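Local atomic coordinates of 3,4-dihydroxybenzoate decarboxylase (Enterobacter cloacae, PDB entry 5NY5), a protein that catalyses the decarboxylation of 3,4-dihydroxybenzoate using prenylated FMN as cofactor, and can run in reverse to carboxylate catechols at the para position. Residues 6-11 against 260-265; 22-27 against 59-64. All coordinates share one frame; numbering follows the deposited sequence.

Contact 1 of 2, residues 6-11 against 260-265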
ATOM      1  N   ASN A   6      15.070 -28.040  47.429  1.00 60.57           N
ATOM      2  CA  ASN A   6      15.060 -29.307  46.717  1.00 60.52           C
ATOM      3  C   ASN A   6      13.661 -29.858  46.493  1.00 59.23           C
ATOM      4  O   ASN A   6      13.532 -30.959  45.951  1.00 59.28           O
ATOM      5  CB  ASN A   6      15.914 -30.356  47.452  1.00 62.32           C
ATOM      6  CG  ASN A   6      15.462 -30.592  48.884  1.00 63.00           C
ATOM      7  OD1 ASN A   6      14.345 -30.248  49.270  1.00 62.02           O
ATOM      8  ND2 ASN A   6      16.337 -31.193  49.680  1.00 64.86           N
ATOM      9  N   ASP A   7      12.615 -29.140  46.892  1.00 58.27           N
ATOM     10  CA  ASP A   7      11.247 -29.578  46.657  1.00 57.19           C
ATOM     11  C   ASP A   7      10.329 -28.366  46.764  1.00 56.09           C
ATOM     12  O   ASP A   7      10.780 -27.232  46.940  1.00 56.15           O
ATOM     13  CB  ASP A   7      10.842 -30.692  47.628  1.00 58.01           C
ATOM     14  CG  ASP A   7      11.133 -30.347  49.080  1.00 59.09           C
ATOM     15  OD1 ASP A   7      11.239 -29.148  49.412  1.00 58.92           O
ATOM     16  OD2 ASP A   7      11.247 -31.285  49.893  1.00 60.27           O
ATOM     17  N   LEU A   8       9.025 -28.622  46.657  1.00 55.25           N
ATOM     18  CA  LEU A   8       8.050 -27.541  46.721  1.00 54.31           C
ATOM     19  C   LEU A   8       8.030 -26.883  48.097  1.00 54.95           C
ATOM     20  O   LEU A   8       7.951 -25.654  48.204  1.00 54.63           O
ATOM     21  CB  LEU A   8       6.666 -28.074  46.357  1.00 53.58           C
ATOM     22  CG  LEU A   8       5.481 -27.123  46.496  1.00 52.79           C
ATOM     23  CD1 LEU A   8       5.668 -25.890  45.629  1.00 52.01           C
ATOM     24  CD2 LEU A   8       4.202 -27.850  46.132  1.00 52.42           C
ATOM     25  N   ARG A   9       8.112 -27.681  49.162  1.00 56.02           N
ATOM     26  CA  ARG A   9       7.956 -27.131  50.505  1.00 56.78           C
ATOM     27  C   ARG A   9       9.161 -26.303  50.932  1.00 57.67           C
ATOM     28  O   ARG A   9       9.005 -25.337  51.686  1.00 57.99           O
ATOM     29  CB  ARG A   9       7.689 -28.255  51.501  1.00 57.86           C
ATOM     30  CG  ARG A   9       6.408 -29.015  51.210  1.00 57.24           C
ATOM     31  CD  ARG A   9       6.094 -30.023  52.293  1.00 58.49           C
ATOM     32  NE  ARG A   9       5.021 -30.925  51.890  1.00 58.14           N
ATOM     33  CZ  ARG A   9       4.384 -31.747  52.717  1.00 59.11           C
ATOM     34  NH1 ARG A   9       4.704 -31.775  54.003  1.00 60.46           N
ATOM     35  NH2 ARG A   9       3.422 -32.534  52.259  1.00 58.89           N
ATOM     36  N   SER A  10      10.362 -26.652  50.469  1.00 58.25           N
ATOM     37  CA  SER A  10      11.510 -25.796  50.745  1.00 59.20           C
ATOM     38  C   SER A  10      11.441 -24.501  49.944  1.00 58.22           C
ATOM     39  O   SER A  10      12.010 -23.486  50.359  1.00 58.93           O
ATOM     40  CB  SER A  10      12.815 -26.541  50.460  1.00 60.29           C
ATOM     41  OG  SER A  10      12.678 -27.427  49.364  1.00 59.50           O
ATOM     42  N   ALA A  11      10.744 -24.511  48.808  1.00 56.75           N
ATOM     43  CA  ALA A  11      10.561 -23.278  48.050  1.00 55.89           C
ATOM     44  C   ALA A  11       9.560 -22.358  48.732  1.00 55.54           C
ATOM     45  O   ALA A  11       9.768 -21.141  48.796  1.00 55.69           O
ATOM     46  CB  ALA A  11      10.113 -23.597  46.624  1.00 54.65           C
ATOM     47  N   ARG A 260      11.195 -36.263  45.062  1.00 65.62           N
ATOM     48  CA  ARG A 260      10.821 -35.183  45.965  1.00 64.52           C
ATOM     49  C   ARG A 260       9.459 -34.584  45.643  1.00 63.35           C
ATOM     50  O   ARG A 260       9.093 -33.560  46.227  1.00 62.35           O
ATOM     51  CB  ARG A 260      11.885 -34.083  45.937  1.00 63.70           C
ATOM     52  CG  ARG A 260      13.280 -34.561  46.295  1.00 64.91           C
ATOM     53  CD  ARG A 260      13.384 -34.912  47.760  1.00 65.84           C
ATOM     54  NE  ARG A 260      13.438 -33.721  48.598  1.00 64.95           N
ATOM     55  CZ  ARG A 260      13.404 -33.743  49.924  1.00 65.55           C
ATOM     56  NH1 ARG A 260      13.311 -34.898  50.565  1.00 67.00           N
ATOM     57  NH2 ARG A 260      13.460 -32.610  50.610  1.00 66.05           N
ATOM     58  N   ALA A 261       8.702 -35.196  44.740  1.00 63.58           N
ATOM     59  CA  ALA A 261       7.435 -34.626  44.317  1.00 62.58           C
ATOM     60  C   ALA A 261       6.389 -34.729  45.423  1.00 62.81           C
ATOM     61  O   ALA A 261       6.539 -35.472  46.395  1.00 63.93           O
ATOM     62  CB  ALA A 261       6.929 -35.324  43.057  1.00 63.01           C
ATOM     63  N   GLU A 262       5.312 -33.960  45.261  1.00 61.82           N
ATOM     64  CA  GLU A 262       4.209 -34.006  46.213  1.00 62.09           C
ATOM     65  C   GLU A 262       3.243 -35.138  45.888  1.00 63.18           C
ATOM     66  O   GLU A 262       2.889 -35.930  46.767  1.00 65.31           O
ATOM     67  CB  GLU A 262       3.474 -32.664  46.232  1.00 60.73           C
ATOM     68  CG  GLU A 262       4.220 -31.552  46.947  1.00 59.93           C
ATOM     69  CD  GLU A 262       4.126 -31.661  48.457  1.00 60.64           C
ATOM     70  OE1 GLU A 262       3.084 -32.133  48.956  1.00 61.29           O
ATOM     71  OE2 GLU A 262       5.094 -31.279  49.144  1.00 60.65           O
ATOM     72  N   ILE A 263       2.804 -35.228  44.634  1.00 62.95           N
ATOM     73  CA  ILE A 263       1.848 -36.240  44.200  1.00 64.03           C
ATOM     74  C   ILE A 263       2.354 -36.875  42.913  1.00 64.52           C
ATOM     75  O   ILE A 263       2.910 -36.189  42.048  1.00 63.57           O
ATOM     76  CB  ILE A 263       0.439 -35.644  43.989  1.00 63.45           C
ATOM     77  CG1 ILE A 263      -0.021 -34.895  45.239  1.00 62.99           C
ATOM     78  CG2 ILE A 263      -0.561 -36.734  43.639  1.00 64.79           C
ATOM     79  CD1 ILE A 263      -1.425 -34.363  45.144  1.00 62.67           C
ATOM     80  N   ILE A 264       2.162 -38.186  42.790  1.00 66.11           N
ATOM     81  CA  ILE A 264       2.520 -38.937  41.594  1.00 66.92           C
ATOM     82  C   ILE A 264       1.292 -39.699  41.123  1.00 67.96           C
ATOM     83  O   ILE A 264       0.585 -40.312  41.929  1.00 68.90           O
ATOM     84  CB  ILE A 264       3.684 -39.917  41.853  1.00 68.22           C
ATOM     85  CG1 ILE A 264       4.878 -39.189  42.463  1.00 67.38           C
ATOM     86  CG2 ILE A 264       4.087 -40.616  40.563  1.00 69.12           C
ATOM     87  CD1 ILE A 264       5.488 -38.176  41.545  1.00 66.04           C
ATOM     88  N   ILE A 265       1.039 -39.660  39.820  1.00 67.90           N
ATOM     89  CA  ILE A 265       0.014 -40.484  39.193  1.00 69.16           C
ATOM     90  C   ILE A 265       0.718 -41.442  38.245  1.00 70.48           C
ATOM     91  O   ILE A 265       1.343 -41.013  37.267  1.00 69.90           O
ATOM     92  CB  ILE A 265      -1.029 -39.637  38.451  1.00 68.22           C
ATOM     93  CG1 ILE A 265      -1.687 -38.642  39.403  1.00 67.01           C
ATOM     94  CG2 ILE A 265      -2.082 -40.530  37.821  1.00 69.72           C
ATOM     95  CD1 ILE A 265      -2.746 -37.784  38.746  1.00 66.19           C
TER
HETATM   96  O   HOH W   1       8.412 -31.044  45.448  1.00 40.69           O
HETATM   97  O   HOH W   2       7.505 -30.416  48.591  1.00 45.58           O
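Arg9 and Glu262 are joined twice, directly by a salt bridge and again through a water that ties the first turn of a helix to the same carboxylate. Asp7 is the N-cap of helix 8-16 and forms a capping box with Ser10, although Asp7 OD1 and Ser10 OG sit too close in the model and both are less surely placed. Where strand 263-269 begins, Glu262 and Ile263 make a classic beta bulge, both facing Met210 of strand 204-210. First-turn N-H groups lack carbonyl partners in their own helix; waters take those of Leu8 and Arg9, while the Asp7 side chain takes that of Ser10. One water accepts from Leu8 N at 2.8 Å and donates to Arg260 O; the other links Arg9 N to Glu262 OE2.

The Arg9 chain, extended from CG to NE, crosses Glu262 at about a right angle. Its NE reaches the syn lone pair of Glu262 OE2 at 2.8 Å, and the nearly coplanar flat groups bring Arg9 NH2 within a weak bond of Glu262 OE1 (3.3 Å). OE1 has a stronger partner in Ile316 N. Leucine suits buried position 8: Leu8 CD2 packs on Glu262 CG at 3.8 Å, beside Ile316 and Gln318 of strand 316-319. Arg260, its chain bent, forms a salt bridge with Asp7: the planes are only 12° apart, yet Asp7 OD2 approaches obliquely, 2.7 Å from Arg260 NH2.

Contact 2 of 2, residues 22-27 against 59-64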
ATOM      1  N   TYR A  22       3.632 -15.144  49.297  1.00 53.18           N
ATOM      2  CA  TYR A  22       2.937 -16.359  49.697  1.00 52.95           C
ATOM      3  C   TYR A  22       1.954 -16.039  50.810  1.00 53.55           C
ATOM      4  O   TYR A  22       2.303 -15.347  51.770  1.00 54.61           O
ATOM      5  CB  TYR A  22       3.924 -17.435  50.160  1.00 53.53           C
ATOM      6  CG  TYR A  22       3.266 -18.712  50.632  1.00 53.52           C
ATOM      7  CD1 TYR A  22       2.917 -19.710  49.732  1.00 52.67           C
ATOM      8  CD2 TYR A  22       2.996 -18.922  51.978  1.00 54.54           C
ATOM      9  CE1 TYR A  22       2.315 -20.876  50.159  1.00 52.84           C
ATOM     10  CE2 TYR A  22       2.397 -20.085  52.412  1.00 54.71           C
ATOM     11  CZ  TYR A  22       2.059 -21.059  51.499  1.00 53.86           C
ATOM     12  OH  TYR A  22       1.462 -22.219  51.932  1.00 59.49           O
ATOM     13  N   ILE A  23       0.728 -16.548  50.674  1.00 53.04           N
ATOM     14  CA  ILE A  23      -0.294 -16.446  51.705  1.00 53.71           C
ATOM     15  C   ILE A  23      -1.009 -17.785  51.807  1.00 53.55           C
ATOM     16  O   ILE A  23      -0.926 -18.631  50.916  1.00 52.80           O
ATOM     17  CB  ILE A  23      -1.326 -15.327  51.429  1.00 53.53           C
ATOM     18  CG1 ILE A  23      -2.173 -15.675  50.205  1.00 52.47           C
ATOM     19  CG2 ILE A  23      -0.642 -13.980  51.255  1.00 53.79           C
ATOM     20  CD1 ILE A  23      -3.352 -14.754  50.005  1.00 52.50           C
ATOM     21  N   GLU A  24      -1.715 -17.967  52.917  1.00 54.45           N
ATOM     22  CA  GLU A  24      -2.598 -19.105  53.108  1.00 54.57           C
ATOM     23  C   GLU A  24      -3.964 -18.594  53.537  1.00 55.03           C
ATOM     24  O   GLU A  24      -4.108 -17.463  54.005  1.00 55.51           O
ATOM     25  CB  GLU A  24      -2.062 -20.085  54.158  1.00 55.58           C
ATOM     26  CG  GLU A  24      -0.749 -20.743  53.800  1.00 59.68           C
ATOM     27  CD  GLU A  24      -0.300 -21.743  54.848  1.00 61.09           C
ATOM     28  OE1 GLU A  24      -0.994 -21.876  55.878  1.00 57.56           O
ATOM     29  OE2 GLU A  24       0.744 -22.398  54.644  1.00 59.64           O
ATOM     30  N   THR A  25      -4.971 -19.445  53.374  1.00 55.02           N
ATOM     31  CA  THR A  25      -6.309 -19.138  53.851  1.00 55.72           C
ATOM     32  C   THR A  25      -6.951 -20.402  54.397  1.00 56.49           C
ATOM     33  O   THR A  25      -6.789 -21.486  53.831  1.00 56.08           O
ATOM     34  CB  THR A  25      -7.192 -18.541  52.748  1.00 54.98           C
ATOM     35  OG1 THR A  25      -8.526 -18.372  53.245  1.00 55.87           O
ATOM     36  CG2 THR A  25      -7.221 -19.446  51.529  1.00 54.06           C
ATOM     37  N   ASP A  26      -7.661 -20.258  55.510  1.00 57.78           N
ATOM     38  CA  ASP A  26      -8.451 -21.340  56.070  1.00 58.78           C
ATOM     39  C   ASP A  26      -9.927 -21.202  55.743  1.00 59.08           C
ATOM     40  O   ASP A  26     -10.727 -22.035  56.178  1.00 60.10           O
ATOM     41  CB  ASP A  26      -8.255 -21.411  57.586  1.00 61.18           C
ATOM     42  CG  ASP A  26      -6.798 -21.535  57.976  1.00 71.96           C
ATOM     43  OD1 ASP A  26      -6.195 -22.591  57.695  1.00 60.06           O
ATOM     44  OD2 ASP A  26      -6.256 -20.577  58.566  1.00 76.61           O
ATOM     45  N   HIS A  27     -10.303 -20.178  54.994  1.00 58.39           N
ATOM     46  CA  HIS A  27     -11.687 -20.031  54.578  1.00 58.77           C
ATOM     47  C   HIS A  27     -12.030 -21.133  53.584  1.00 58.30           C
ATOM     48  O   HIS A  27     -11.267 -21.367  52.641  1.00 57.09           O
ATOM     49  CB  HIS A  27     -11.914 -18.658  53.954  1.00 58.22           C
ATOM     50  CG  HIS A  27     -13.345 -18.221  53.964  1.00 59.15           C
ATOM     51  ND1 HIS A  27     -14.100 -18.119  52.816  1.00 58.76           N
ATOM     52  CD2 HIS A  27     -14.159 -17.862  54.983  1.00 60.62           C
ATOM     53  CE1 HIS A  27     -15.318 -17.715  53.128  1.00 59.96           C
ATOM     54  NE2 HIS A  27     -15.381 -17.551  54.437  1.00 61.09           N
HETATM   55  N   MSE A  59      -2.109 -20.714  49.021  1.00 51.47           N
HETATM   56  CA  MSE A  59      -2.443 -22.041  49.510  1.00 51.98           C
HETATM   57  C   MSE A  59      -3.837 -22.044  50.117  1.00 52.53           C
HETATM   58  O   MSE A  59      -4.118 -21.297  51.050  1.00 53.14           O
HETATM   59  CB  MSE A  59      -1.422 -22.507  50.549  1.00 52.77           C
HETATM   60  CG  MSE A  59      -1.709 -23.881  51.124  1.00 53.50           C
HETATM   61 SE   MSE A  59      -1.159 -25.321  49.936  1.00 53.02          SE
HETATM   62  CE  MSE A  59       0.765 -25.067  50.075  1.00 53.18           C
ATOM     63  N   PHE A  60      -4.711 -22.886  49.584  1.00 52.50           N
ATOM     64  CA  PHE A  60      -6.068 -23.036  50.099  1.00 53.23           C
ATOM     65  C   PHE A  60      -6.087 -24.280  50.979  1.00 54.19           C
ATOM     66  O   PHE A  60      -6.130 -25.405  50.479  1.00 54.23           O
ATOM     67  CB  PHE A  60      -7.073 -23.128  48.956  1.00 52.86           C
ATOM     68  CG  PHE A  60      -7.219 -21.852  48.174  1.00 52.17           C
ATOM     69  CD1 PHE A  60      -8.281 -20.996  48.413  1.00 52.59           C
ATOM     70  CD2 PHE A  60      -6.288 -21.503  47.207  1.00 51.26           C
ATOM     71  CE1 PHE A  60      -8.419 -19.821  47.698  1.00 52.11           C
ATOM     72  CE2 PHE A  60      -6.421 -20.328  46.487  1.00 50.78           C
ATOM     73  CZ  PHE A  60      -7.489 -19.487  46.733  1.00 51.20           C
ATOM     74  N   ASN A  61      -6.049 -24.069  52.298  1.00 55.13           N
ATOM     75  CA  ASN A  61      -5.967 -25.169  53.252  1.00 56.26           C
ATOM     76  C   ASN A  61      -7.311 -25.831  53.518  1.00 57.18           C
ATOM     77  O   ASN A  61      -7.340 -26.967  54.002  1.00 58.09           O
ATOM     78  CB  ASN A  61      -5.378 -24.675  54.576  1.00 57.15           C
ATOM     79  CG  ASN A  61      -3.885 -24.433  54.497  1.00 56.73           C
ATOM     80  OD1 ASN A  61      -3.163 -25.158  53.813  1.00 56.22           O
ATOM     81  ND2 ASN A  61      -3.411 -23.412  55.201  1.00 57.11           N
ATOM     82  N   SER A  62      -8.417 -25.154  53.223  1.00 57.13           N
ATOM     83  CA  SER A  62      -9.755 -25.674  53.477  1.00 58.21           C
ATOM     84  C   SER A  62     -10.467 -25.854  52.144  1.00 57.63           C
ATOM     85  O   SER A  62     -10.905 -24.875  51.530  1.00 57.05           O
ATOM     86  CB  SER A  62     -10.538 -24.742  54.399  1.00 59.09           C
ATOM     87  OG  SER A  62     -11.865 -25.199  54.574  1.00 60.25           O
ATOM     88  N   VAL A  63     -10.586 -27.101  51.701  1.00 57.94           N
ATOM     89  CA  VAL A  63     -11.230 -27.445  50.440  1.00 57.67           C
ATOM     90  C   VAL A  63     -12.564 -28.098  50.764  1.00 59.20           C
ATOM     91  O   VAL A  63     -12.611 -29.097  51.492  1.00 60.31           O
ATOM     92  CB  VAL A  63     -10.350 -28.374  49.592  1.00 57.06           C
ATOM     93  CG1 VAL A  63     -11.000 -28.642  48.248  1.00 56.90           C
ATOM     94  CG2 VAL A  63      -8.966 -27.777  49.416  1.00 55.81           C
ATOM     95  N   LYS A  64     -13.647 -27.532  50.234  1.00 59.44           N
ATOM     96  CA  LYS A  64     -14.975 -28.064  50.504  1.00 61.09           C
ATOM     97  C   LYS A  64     -15.081 -29.500  50.012  1.00 61.78           C
ATOM     98  O   LYS A  64     -14.758 -29.802  48.860  1.00 61.04           O
ATOM     99  CB  LYS A  64     -16.043 -27.201  49.833  1.00 61.25           C
ATOM    100  CG  LYS A  64     -16.133 -25.778  50.356  1.00 60.91           C
ATOM    101  CD  LYS A  64     -17.207 -25.001  49.608  1.00 61.23           C
ATOM    102  CE  LYS A  64     -17.245 -23.542  50.028  1.00 64.50           C
ATOM    103  NZ  LYS A  64     -18.257 -22.776  49.248  1.00 65.02           N
TER
HETATM  104  O   HOH W   3      -9.107 -22.704  51.598  1.00 45.82           O
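Glu24 and Met59, a selenomethionine here, pair side by side in a parallel ladder between strands 22-25 and 57-60, and Thr25 pairs with Phe60 one step on. Three backbone bonds join the two segments, and Ile23 also bonds to Ala57, just before them. Met59 N donates to Ile23 O and Met59 O accepts from Thr25 N, while Thr25 O takes Asn61 N at 3.1 Å. Both backbone groups of Met59 are thus satisfied by the residues flanking Glu24, as a parallel register requires.

The Glu24 carboxylate has a donor on each oxygen. Asn61 ND2 lies 2.9 Å from Glu24 OE1; the bond is in the plane of the amide but comes from above the carboxylate, whose plane is turned 90° from it. Tyr22 OH donates to the anti lone pair of Glu24 OE2 at 2.8 Å, and the same hydroxyl rests 3.2 Å from Met59 CB. A long acid at an exposed position suits both jobs, reaching along its own strand and across to the next. Thr25 has OG1 anti to its backbone N (chi1 175°), where the hydroxyl oxygen accepts from His27 N in an ST turn; its methyl CG2 is left to meet Phe60 CD1 at 3.6 Å. Past the ladder, a water accepts from Ser62 N at 3.0 Å and lies 2.7 Å from His27 O, one of several acceptors in its reach.

Trp486 of a second subunit packs on Thr25 and meets the His27 ring edge-to-face. Within the chain, the strands are the two parallel arms of a beta-alpha-beta crossover through helix 34-42, which packs on Phe60 by way of Leu35 and Val38. On the opposite face, Tyr22 and Met59 meet Ile12 of helix 8-16, and antiparallel strand 70-73 continues the sheet beyond strand 57-60.

In the fold
Both contacts are partly buried and away from the annotated cofactor and manganese sites, but contact 1 lies closer to the chain centre, its own centre about 17 Å from it against about 23 Å for contact 2. None of the touching residues of contact 1 is exposed, whereas Glu24 and Asp26 of contact 2 are. Helix 8-16 links them: its first turn joins the Rift-related region in contact 1, and its Ile12 packs on the sheet of contact 2. That four-stranded sheet ends in strand 316-319, which Leu8 touches. Contact 1, between a helix end and a strand start, relies on ion pairs and waters; contact 2, between neighbouring strands, relies on backbone bonds and adds a subunit interface.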